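Local coordinates for protein endoglucanase E (Clostridium thermocellum, PDB 2WAO) that probably deacetylates plant cell wall polysaccharides through its family 2 carbohydrate esterase domain, which also binds cellulose chains at its active-site cleft, at residues Ser154-Ala159 and Pro311-His316; Val294-Gln299 and Gln317-Arg322; Ala43-Lys48 and Val102-Phe107. All blocks are in the same frame, centred on the assembly; numbering follows the deposited sequence. Where two conformers were deposited one is given.

Interaction 1: Ser154-Ala159 and Pro311-His316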
loop_
_atom_site.group_PDB
_atom_site.type_symbol
_atom_site.label_atom_id
_atom_site.label_comp_id
_atom_site.label_asym_id
_atom_site.label_seq_id
_atom_site.Cartn_x
_atom_site.Cartn_y
_atom_site.Cartn_z
ATOM N N SER A 154 -4.195 6.273 -1.826
ATOM C CA SER A 154 -2.940 5.590 -1.467
ATOM C C SER A 154 -1.667 6.268 -1.995
ATOM O O SER A 154 -0.583 5.980 -1.494
ATOM C CB SER A 154 -2.937 4.117 -1.865
ATOM O OG SER A 154 -3.078 4.040 -3.263
ATOM N N TYR A 155 -1.797 7.137 -2.997
ATOM C CA TYR A 155 -0.612 7.883 -3.491
ATOM C C TYR A 155 -0.070 8.778 -2.371
ATOM O O TYR A 155 1.127 9.073 -2.346
ATOM C CB TYR A 155 -0.966 8.766 -4.709
ATOM C CG TYR A 155 0.254 9.360 -5.428
ATOM C CD1 TYR A 155 1.056 8.551 -6.243
ATOM C CD2 TYR A 155 0.595 10.718 -5.275
ATOM C CE1 TYR A 155 2.141 9.075 -6.916
ATOM C CE2 TYR A 155 1.691 11.261 -5.941
ATOM C CZ TYR A 155 2.442 10.431 -6.769
ATOM O OH TYR A 155 3.515 10.944 -7.432
ATOM N N MET A 156 -0.954 9.212 -1.454
ATOM C CA MET A 156 -0.548 10.074 -0.321
ATOM C C MET A 156 -0.605 9.295 1.031
ATOM O O MET A 156 -0.810 9.873 2.112
ATOM C CB MET A 156 -1.334 11.386 -0.294
ATOM C CG MET A 156 -1.022 12.321 -1.497
ATOM S SD MET A 156 0.742 12.739 -1.592
ATOM C CE MET A 156 0.895 13.832 -0.192
ATOM N N SER A 157 -0.462 7.959 0.946
ATOM C CA SER A 157 -0.264 7.148 2.155
ATOM C C SER A 157 1.161 7.359 2.656
ATOM O O SER A 157 2.078 7.707 1.878
ATOM C CB SER A 157 -0.474 5.667 1.868
ATOM O OG SER A 157 0.612 5.147 1.125
ATOM N N TYR A 158 1.356 7.159 3.958
ATOM C CA TYR A 158 2.734 7.253 4.509
ATOM C C TYR A 158 3.645 6.298 3.746
ATOM O O TYR A 158 4.853 6.581 3.597
ATOM C CB TYR A 158 2.775 6.926 6.000
ATOM C CG TYR A 158 2.570 5.468 6.299
ATOM C CD1 TYR A 158 3.670 4.624 6.536
ATOM C CD2 TYR A 158 1.273 4.906 6.307
ATOM C CE1 TYR A 158 3.501 3.281 6.770
ATOM C CE2 TYR A 158 1.085 3.535 6.548
ATOM C CZ TYR A 158 2.204 2.748 6.785
ATOM O OH TYR A 158 2.095 1.407 6.998
ATOM N N ALA A 159 3.107 5.151 3.322
ATOM C CA ALA A 159 3.885 4.150 2.622
ATOM C C ALA A 159 4.384 4.659 1.252
ATOM O O ALA A 159 5.583 4.534 0.907
ATOM C CB ALA A 159 3.061 2.892 2.458
ATOM N N PRO A 311 -6.125 8.444 9.438
ATOM C CA PRO A 311 -5.194 9.590 9.342
ATOM C C PRO A 311 -5.432 10.547 8.154
ATOM O O PRO A 311 -5.723 10.105 7.051
ATOM C CB PRO A 311 -3.803 8.928 9.273
ATOM C CG PRO A 311 -4.010 7.563 9.942
ATOM C CD PRO A 311 -5.402 7.159 9.462
ATOM N N SER A 312 -5.242 11.848 8.421
ATOM C CA SER A 312 -5.252 12.894 7.388
ATOM C C SER A 312 -3.949 12.797 6.564
ATOM O O SER A 312 -2.991 12.079 6.976
ATOM C CB SER A 312 -5.270 14.265 8.095
ATOM O OG SER A 312 -4.058 14.428 8.837
ATOM N N ILE A 313 -3.881 13.527 5.444
ATOM C CA ILE A 313 -2.631 13.571 4.690
ATOM C C ILE A 313 -1.502 14.141 5.547
ATOM O O ILE A 313 -0.369 13.635 5.502
ATOM C CB ILE A 313 -2.798 14.302 3.362
ATOM C CG1 ILE A 313 -3.552 13.350 2.410
ATOM C CG2 ILE A 313 -1.408 14.611 2.745
ATOM C CD1 ILE A 313 -4.204 14.051 1.301
ATOM N N ALA A 314 -1.792 15.190 6.336
ATOM C CA ALA A 314 -0.760 15.686 7.230
ATOM C C ALA A 314 -0.170 14.635 8.178
ATOM O O ALA A 314 1.047 14.593 8.396
ATOM C CB ALA A 314 -1.299 16.931 8.028
ATOM N N THR A 315 -1.043 13.807 8.748
ATOM C CA THR A 315 -0.615 12.739 9.643
ATOM C C THR A 315 0.211 11.680 8.838
ATOM O O THR A 315 1.280 11.269 9.304
ATOM C CB THR A 315 -1.812 12.094 10.332
ATOM O OG1 THR A 315 -2.417 13.035 11.262
ATOM C CG2 THR A 315 -1.356 10.834 11.133
ATOM N N HIS A 316 -0.238 11.325 7.631
ATOM C CA HIS A 316 0.559 10.455 6.741
ATOM C C HIS A 316 1.940 11.032 6.461
ATOM O O HIS A 316 2.927 10.299 6.476
ATOM C CB HIS A 316 -0.173 10.146 5.430
ATOM C CG HIS A 316 -1.240 9.094 5.558
ATOM N ND1 HIS A 316 -0.956 7.743 5.506
ATOM C CD2 HIS A 316 -2.594 9.190 5.688
ATOM C CE1 HIS A 316 -2.084 7.049 5.567
ATOM N NE2 HIS A 316 -3.091 7.900 5.713
#
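Tyr158 and His316 bring the two backbones nearest, with their CA atoms 4.5 Å apart; Met156 CA and Ile313 CA, farther along, are separated by 6.5 Å. The residues 154-159 leave a 3-10 turn and enter helix 158-165, while 311-316 open helix 313-331, so two helix beginnings meet. The first N-H groups of a helix lack acceptors within it, and here a side chain of the second helix supplies one: Tyr158 N donates to His316 ND1 over 2.8 Å, at a bent 143° and with the donor tilted out of the imidazole plane. That ND1 accepts is consistent with its carrying no proton. The base of the same side chain packs against the turn, His316 CB lying 3.4 Å from Met156 O. Ser157 is the N-cap; in the conformer described, its OG caps Ala160 N and donates to Ser154 O. In Tyr158, chi1 (72°) puts CG between the backbone N and the carbonyl carbon. The ring edge lies beside the imidazole, Tyr158 CD2 being 3.7 Å from His316 ND1. Met156, bent at chi2 and chi3, touches Ile313 CG2 with its CE at 3.8 Å. In this SGNH-hydrolase fold the Tyr158 ring continues between helices, packing on Ile132 of helix 131-134 and on Met319 and Leu323 of helix 313-331, while Ser157 backs onto Met172 of strand 168-174.

Interaction 2: Val294-Gln299 and Gln317-Arg322. With BGC (beta-D-glucopyranose), chain B; FMT (formic acid), chain M.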
loop_
_atom_site.group_PDB
_atom_site.type_symbol
_atom_site.label_atom_id
_atom_site.label_comp_id
_atom_site.label_asym_id
_atom_site.label_seq_id
_atom_site.Cartn_x
_atom_site.Cartn_y
_atom_site.Cartn_z
ATOM N N VAL A 294 8.958 0.482 15.431
ATOM C CA VAL A 294 8.698 1.934 15.185
ATOM C C VAL A 294 7.340 2.298 15.737
ATOM O O VAL A 294 6.355 1.601 15.496
ATOM C CB VAL A 294 8.744 2.325 13.670
ATOM C CG1 VAL A 294 8.560 3.851 13.459
ATOM C CG2 VAL A 294 9.997 1.762 12.966
ATOM N N GLU A 295 7.291 3.366 16.530
ATOM C CA GLU A 295 5.989 3.890 16.980
ATOM C C GLU A 295 5.687 5.256 16.364
ATOM O O GLU A 295 6.504 6.205 16.480
ATOM C CB GLU A 295 5.895 3.965 18.502
ATOM C CG GLU A 295 4.485 4.471 18.907
ATOM C CD GLU A 295 4.206 4.425 20.426
ATOM O OE1 GLU A 295 5.088 3.910 21.183
ATOM O OE2 GLU A 295 3.082 4.880 20.812
ATOM N N PHE A 296 4.537 5.346 15.682
ATOM C CA PHE A 296 4.013 6.636 15.223
ATOM C C PHE A 296 3.178 7.199 16.351
ATOM O O PHE A 296 2.207 6.565 16.790
ATOM C CB PHE A 296 3.180 6.463 13.961
ATOM C CG PHE A 296 3.899 5.729 12.848
ATOM C CD1 PHE A 296 4.924 6.359 12.135
ATOM C CD2 PHE A 296 3.497 4.440 12.472
ATOM C CE1 PHE A 296 5.556 5.716 11.070
ATOM C CE2 PHE A 296 4.120 3.785 11.421
ATOM C CZ PHE A 296 5.149 4.413 10.714
ATOM N N PRO A 297 3.577 8.367 16.871
ATOM C CA PRO A 297 2.836 8.940 17.994
ATOM C C PRO A 297 1.365 9.079 17.646
ATOM O O PRO A 297 0.997 9.410 16.503
ATOM C CB PRO A 297 3.470 10.338 18.149
ATOM C CG PRO A 297 4.872 10.093 17.724
ATOM C CD PRO A 297 4.718 9.217 16.495
ATOM N N GLN A 298 0.533 8.778 18.631
ATOM C CA GLN A 298 -0.919 8.829 18.457
ATOM C C GLN A 298 -1.363 10.181 17.877
ATOM O O GLN A 298 -0.901 11.238 18.312
ATOM C CB GLN A 298 -1.537 8.634 19.820
ATOM C CG GLN A 298 -3.014 8.596 19.792
ATOM C CD GLN A 298 -3.627 8.694 21.180
ATOM O OE1 GLN A 298 -2.956 8.540 22.217
ATOM N NE2 GLN A 298 -4.906 8.939 21.197
ATOM N N GLN A 299 -2.247 10.144 16.896
ATOM C CA GLN A 299 -2.818 11.382 16.343
ATOM C C GLN A 299 -3.645 12.045 17.465
ATOM O O GLN A 299 -4.364 11.370 18.202
ATOM C CB GLN A 299 -3.654 11.106 15.063
ATOM C CG GLN A 299 -4.814 10.185 15.287
ATOM C CD GLN A 299 -5.553 9.705 14.014
ATOM O OE1 GLN A 299 -5.197 10.049 12.861
ATOM N NE2 GLN A 299 -6.590 8.887 14.241
ATOM N N GLN A 317 2.012 12.354 6.240
ATOM C CA GLN A 317 3.278 12.994 6.010
ATOM C C GLN A 317 4.194 12.869 7.229
ATOM O O GLN A 317 5.327 12.522 7.064
ATOM C CB GLN A 317 3.102 14.447 5.541
ATOM C CG GLN A 317 2.486 14.471 4.136
ATOM C CD GLN A 317 2.109 15.853 3.684
ATOM O OE1 GLN A 317 1.443 16.597 4.408
ATOM N NE2 GLN A 317 2.521 16.211 2.465
ATOM N N LEU A 318 3.689 13.135 8.428
ATOM C CA LEU A 318 4.482 12.952 9.662
ATOM C C LEU A 318 5.012 11.507 9.797
ATOM O O LEU A 318 6.152 11.271 10.217
ATOM C CB LEU A 318 3.657 13.285 10.906
ATOM C CG LEU A 318 3.300 14.771 11.146
ATOM C CD1 LEU A 318 2.610 14.903 12.482
ATOM C CD2 LEU A 318 4.588 15.655 11.034
ATOM N N MET A 319 4.151 10.551 9.516
ATOM C CA MET A 319 4.529 9.129 9.585
ATOM C C MET A 319 5.644 8.849 8.590
ATOM O O MET A 319 6.652 8.170 8.903
ATOM C CB MET A 319 3.297 8.294 9.274
ATOM C CG MET A 319 2.253 8.290 10.343
ATOM S SD MET A 319 0.747 7.350 9.809
ATOM C CE MET A 319 1.350 5.694 9.937
ATOM N N ALA A 320 5.469 9.372 7.387
ATOM C CA ALA A 320 6.462 9.151 6.322
ATOM C C ALA A 320 7.825 9.750 6.744
ATOM O O ALA A 320 8.834 9.100 6.547
ATOM C CB ALA A 320 5.995 9.748 5.002
ATOM N N GLU A 321 7.833 10.931 7.367
ATOM C CA GLU A 321 9.108 11.556 7.812
ATOM C C GLU A 321 9.801 10.642 8.837
ATOM O O GLU A 321 11.041 10.438 8.762
ATOM C CB GLU A 321 8.911 12.975 8.391
ATOM C CG GLU A 321 8.356 13.979 7.355
ATOM C CD GLU A 321 8.006 15.345 7.947
ATOM O OE1 GLU A 321 8.648 15.704 8.971
ATOM O OE2 GLU A 321 7.106 16.061 7.391
ATOM N N ARG A 322 9.029 10.130 9.803
ATOM C CA ARG A 322 9.564 9.271 10.830
ATOM C C ARG A 322 10.117 7.973 10.203
ATOM O O ARG A 322 11.284 7.588 10.450
ATOM C CB ARG A 322 8.511 8.984 11.897
ATOM C CG ARG A 322 8.966 8.020 12.979
ATOM C CD ARG A 322 7.939 7.907 14.068
ATOM N NE ARG A 322 7.559 9.201 14.616
ATOM C CZ ARG A 322 8.202 9.829 15.606
ATOM N NH1 ARG A 322 9.271 9.288 16.171
ATOM N NH2 ARG A 322 7.781 11.012 16.019
HETATM C C2 BGC B . -7.666 10.407 21.114
HETATM C C3 BGC B . -8.775 10.098 20.115
HETATM C C4 BGC B . -9.737 9.055 20.672
HETATM C C5 BGC B . -10.164 9.408 22.092
HETATM C C6 BGC B . -11.059 8.324 22.678
HETATM C C1 BGC B . -8.239 10.665 22.503
HETATM O O1 BGC B . -7.183 10.850 23.419
HETATM O O2 BGC B . -6.948 11.542 20.684
HETATM O O3 BGC B . -8.208 9.621 18.916
HETATM O O4 BGC B . -10.559 8.931 20.117
HETATM O O5 BGC B . -9.019 9.561 22.902
HETATM O O6 BGC B . -11.044 8.412 24.086
HETATM C C FMT M . 3.757 10.366 13.133
HETATM O O1 FMT M . 2.692 9.947 13.670
HETATM O O2 FMT M . 4.919 9.867 13.151
#
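The Phe296 ring is sandwiched: Met319 CE of the helix lies over one face and Val294 CG1 of its own strand over the opposite one, both offset toward the rim. This is a Met-aromatic contact in which the methyl comes closer than the sulfur. CE stands 3.7 Å from the centroid of the Phe296 ring and 18° off its normal, a CH-pi approach, whereas Met319 SD is 4.8 Å from that centroid. The bend at chi3 (74°) turns the Met319 CE onto the ring, and the two side chains cross at about a right angle. The second flat group, the Arg322 guanidinium, has Pro297 CD over a face, 3.4 Å from Arg322 NE, the proline and arginine meeting tip to tip.

The fold places these groups at the end of strand 291-295, an outermost strand of the parallel sheet of the SGNH alpha/beta domain, where the chain leaves the sheet and packs against helix 313-331. The Phe296 side chain also touches Cys259 of strand 255-260 and Asn220 of strand 216-220. Farther along, the loop reaches the glycan pocket: Gln298 and Gln299 line it, and Gln299 NE2 is hydrogen-bonded both to a glucose O6 and to Trp309 O. A formic acid molecule, probably from the crystallisation liquor, puts its O2 at the edge of both flat groups. This O2 accepts from Arg322 NE over 3.1 Å, at 158° and in the guanidinium plane, while Glu295 O lies 3.3 Å from Arg322 CD.

Interaction 3: Ala43-Lys48 and Val102-Phe107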
loop_
_atom_site.group_PDB
_atom_site.type_symbol
_atom_site.label_atom_id
_atom_site.label_comp_id
_atom_site.label_asym_id
_atom_site.label_seq_id
_atom_site.Cartn_x
_atom_site.Cartn_y
_atom_site.Cartn_z
ATOM N N ALA A 43 -2.277 10.696 -24.079
ATOM C CA ALA A 43 -2.311 9.302 -23.734
ATOM C C ALA A 43 -3.675 8.893 -23.225
ATOM O O ALA A 43 -4.307 9.620 -22.442
ATOM C CB ALA A 43 -1.268 9.012 -22.688
ATOM N N SER A 44 -4.087 7.704 -23.636
ATOM C CA SER A 44 -5.361 7.115 -23.255
ATOM C C SER A 44 -5.105 5.685 -22.770
ATOM O O SER A 44 -4.107 5.073 -23.138
ATOM C CB SER A 44 -6.333 7.105 -24.445
ATOM O OG SER A 44 -6.760 8.416 -24.799
ATOM N N VAL A 45 -6.024 5.146 -21.980
ATOM C CA VAL A 45 -5.917 3.778 -21.488
ATOM C C VAL A 45 -7.315 3.166 -21.425
ATOM O O VAL A 45 -8.285 3.880 -21.176
ATOM C CB VAL A 45 -5.221 3.736 -20.062
ATOM C CG1 VAL A 45 -6.085 4.406 -19.008
ATOM C CG2 VAL A 45 -4.881 2.279 -19.629
ATOM N N THR A 46 -7.411 1.863 -21.662
ATOM C CA THR A 46 -8.644 1.141 -21.413
ATOM C C THR A 46 -8.482 0.316 -20.148
ATOM O O THR A 46 -7.516 -0.454 -20.001
ATOM C CB THR A 46 -8.998 0.228 -22.611
ATOM O OG1 THR A 46 -9.072 1.047 -23.796
ATOM C CG2 THR A 46 -10.342 -0.458 -22.387
ATOM N N ILE A 47 -9.429 0.514 -19.229
ATOM C CA ILE A 47 -9.405 -0.121 -17.916
ATOM C C ILE A 47 -10.706 -0.876 -17.678
ATOM O O ILE A 47 -11.804 -0.296 -17.845
ATOM C CB ILE A 47 -9.270 0.944 -16.799
ATOM C CG1 ILE A 47 -7.850 1.551 -16.849
ATOM C CG2 ILE A 47 -9.587 0.293 -15.397
ATOM C CD1 ILE A 47 -7.719 2.920 -16.156
ATOM N N LYS A 48 -10.586 -2.131 -17.258
ATOM C CA LYS A 48 -11.732 -2.851 -16.701
ATOM C C LYS A 48 -11.613 -2.918 -15.184
ATOM O O LYS A 48 -10.543 -3.253 -14.668
ATOM C CB LYS A 48 -11.826 -4.251 -17.312
ATOM C CG LYS A 48 -12.988 -5.095 -16.756
ATOM C CD LYS A 48 -13.097 -6.402 -17.520
ATOM C CE LYS A 48 -13.834 -7.423 -16.689
ATOM N NZ LYS A 48 -13.695 -8.719 -17.369
ATOM N N VAL A 102 -8.597 -4.939 -11.193
ATOM C CA VAL A 102 -8.530 -4.026 -12.316
ATOM C C VAL A 102 -7.662 -4.699 -13.383
ATOM O O VAL A 102 -6.625 -5.291 -13.061
ATOM C CB VAL A 102 -7.846 -2.736 -11.843
ATOM C CG1 VAL A 102 -7.320 -1.828 -13.034
ATOM C CG2 VAL A 102 -8.813 -1.985 -10.930
ATOM N N GLN A 103 -8.083 -4.571 -14.626
ATOM C CA GLN A 103 -7.313 -5.119 -15.747
ATOM C C GLN A 103 -6.983 -3.956 -16.675
ATOM O O GLN A 103 -7.867 -3.140 -17.008
ATOM C CB GLN A 103 -8.145 -6.201 -16.439
ATOM C CG GLN A 103 -7.420 -6.905 -17.601
ATOM C CD GLN A 103 -8.179 -8.097 -18.158
ATOM O OE1 GLN A 103 -9.432 -8.126 -18.154
ATOM N NE2 GLN A 103 -7.430 -9.115 -18.615
ATOM N N PHE A 104 -5.709 -3.872 -17.070
ATOM C CA PHE A 104 -5.261 -2.860 -18.000
ATOM C C PHE A 104 -5.315 -3.470 -19.368
ATOM O O PHE A 104 -4.660 -4.491 -19.638
ATOM C CB PHE A 104 -3.862 -2.300 -17.633
ATOM C CG PHE A 104 -3.871 -1.598 -16.320
ATOM C CD1 PHE A 104 -4.394 -0.324 -16.215
ATOM C CD2 PHE A 104 -3.449 -2.259 -15.172
ATOM C CE1 PHE A 104 -4.462 0.318 -14.975
ATOM C CE2 PHE A 104 -3.514 -1.642 -13.920
ATOM C CZ PHE A 104 -4.019 -0.343 -13.826
ATOM N N LEU A 105 -6.153 -2.882 -20.211
ATOM C CA LEU A 105 -6.412 -3.471 -21.515
ATOM C C LEU A 105 -5.672 -2.807 -22.670
ATOM O O LEU A 105 -5.817 -3.249 -23.801
ATOM C CB LEU A 105 -7.912 -3.545 -21.780
ATOM C CG LEU A 105 -8.643 -4.472 -20.821
ATOM C CD1 LEU A 105 -10.122 -4.116 -20.936
ATOM C CD2 LEU A 105 -8.396 -5.948 -21.155
ATOM N N GLY A 106 -4.850 -1.795 -22.393
ATOM C CA GLY A 106 -4.036 -1.213 -23.449
ATOM C C GLY A 106 -3.983 0.283 -23.406
ATOM O O GLY A 106 -4.917 0.930 -22.949
ATOM N N PHE A 107 -2.881 0.825 -23.899
ATOM C CA PHE A 107 -2.705 2.262 -23.986
ATOM C C PHE A 107 -2.845 2.709 -25.419
ATOM O O PHE A 107 -2.655 1.914 -26.338
ATOM C CB PHE A 107 -1.326 2.653 -23.438
ATOM C CG PHE A 107 -1.226 2.577 -21.928
ATOM C CD1 PHE A 107 -1.444 3.712 -21.146
ATOM C CD2 PHE A 107 -0.888 1.374 -21.294
ATOM C CE1 PHE A 107 -1.349 3.628 -19.721
ATOM C CE2 PHE A 107 -0.779 1.279 -19.889
ATOM C CZ PHE A 107 -1.013 2.395 -19.117
HETATM O O HOH W 1 -6.980 2.917 -24.659
HETATM O O HOH W 2 -11.006 -9.849 -16.536
#
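Lys48 and Thr46 of one strand, with Leu105 of the other, carry much of this antiparallel pairing, and they illustrate how a strand pair absorbs an irregularity. Lys48 faces Gln103 as a hydrogen-bonded pair, Lys48 N to Gln103 O at 2.9 Å and Gln103 N to Lys48 O at 2.8 Å. Its side chain runs extended, CG anti to the backbone N (chi1 179°), and its ammonium meets Gln103 through a shared water: the water accepts from Lys48 NZ at 3.0 Å and donates to Gln103 OE1 at 2.8 Å. The amide NE2 of Gln103 turns instead to Asp21 and Gly24.

Thr46 stands opposite two residues rather than one. Its O accepts from Leu105 N at 2.8 Å, whereas its N donates to Gly106 O at 3.0 Å, so an extra residue is taken up as a beta bulge between the pairs Ile47-Phe104 and Val45-Phe107. Gly106 has a positive phi of 138°, at which a CB would be jammed against the preceding carbonyl O. Leu105 leans over the partner strand, its CD1 resting 3.9 Å from Thr46 CG2 and also touching Lys48 CB, while Thr46 OG1 is hydrogen-bonded to Thr75 of strand 73-79.

On the other face lie Val45, Ile47, Phe104 and Phe107. Val45 CG2 sits over the Phe107 ring, 3.9 Å from its centroid. Val45, Phe104 and Phe107 meet Leu91, Leu89, Val34 and Leu36 of the second antiparallel sheet, contributing to the core of a beta-sandwich, as in the galactose-binding-domain clan to which this N-terminal domain belongs.

Read from the N terminus, the contacts show how a two-domain chain is tied together. Interaction 3 comes first along the chain, joining 43-48 to 102-107 around a loop with no helix, and is complete before the esterase domain begins its sheet. Interactions 1 and 2 follow in series with it but cross each other: 154-159 pairs with 311-316, and 294-299, which lies between them, with 317-322. Both thus end on helix 313-331, binding it to the start of helix 158-165 and to the last strand of the parallel sheet. They touch where Tyr158 CB lies 3.6 Å from Met319 CB, whereas interaction 3 has its centre about 35 Å from that of interaction 2.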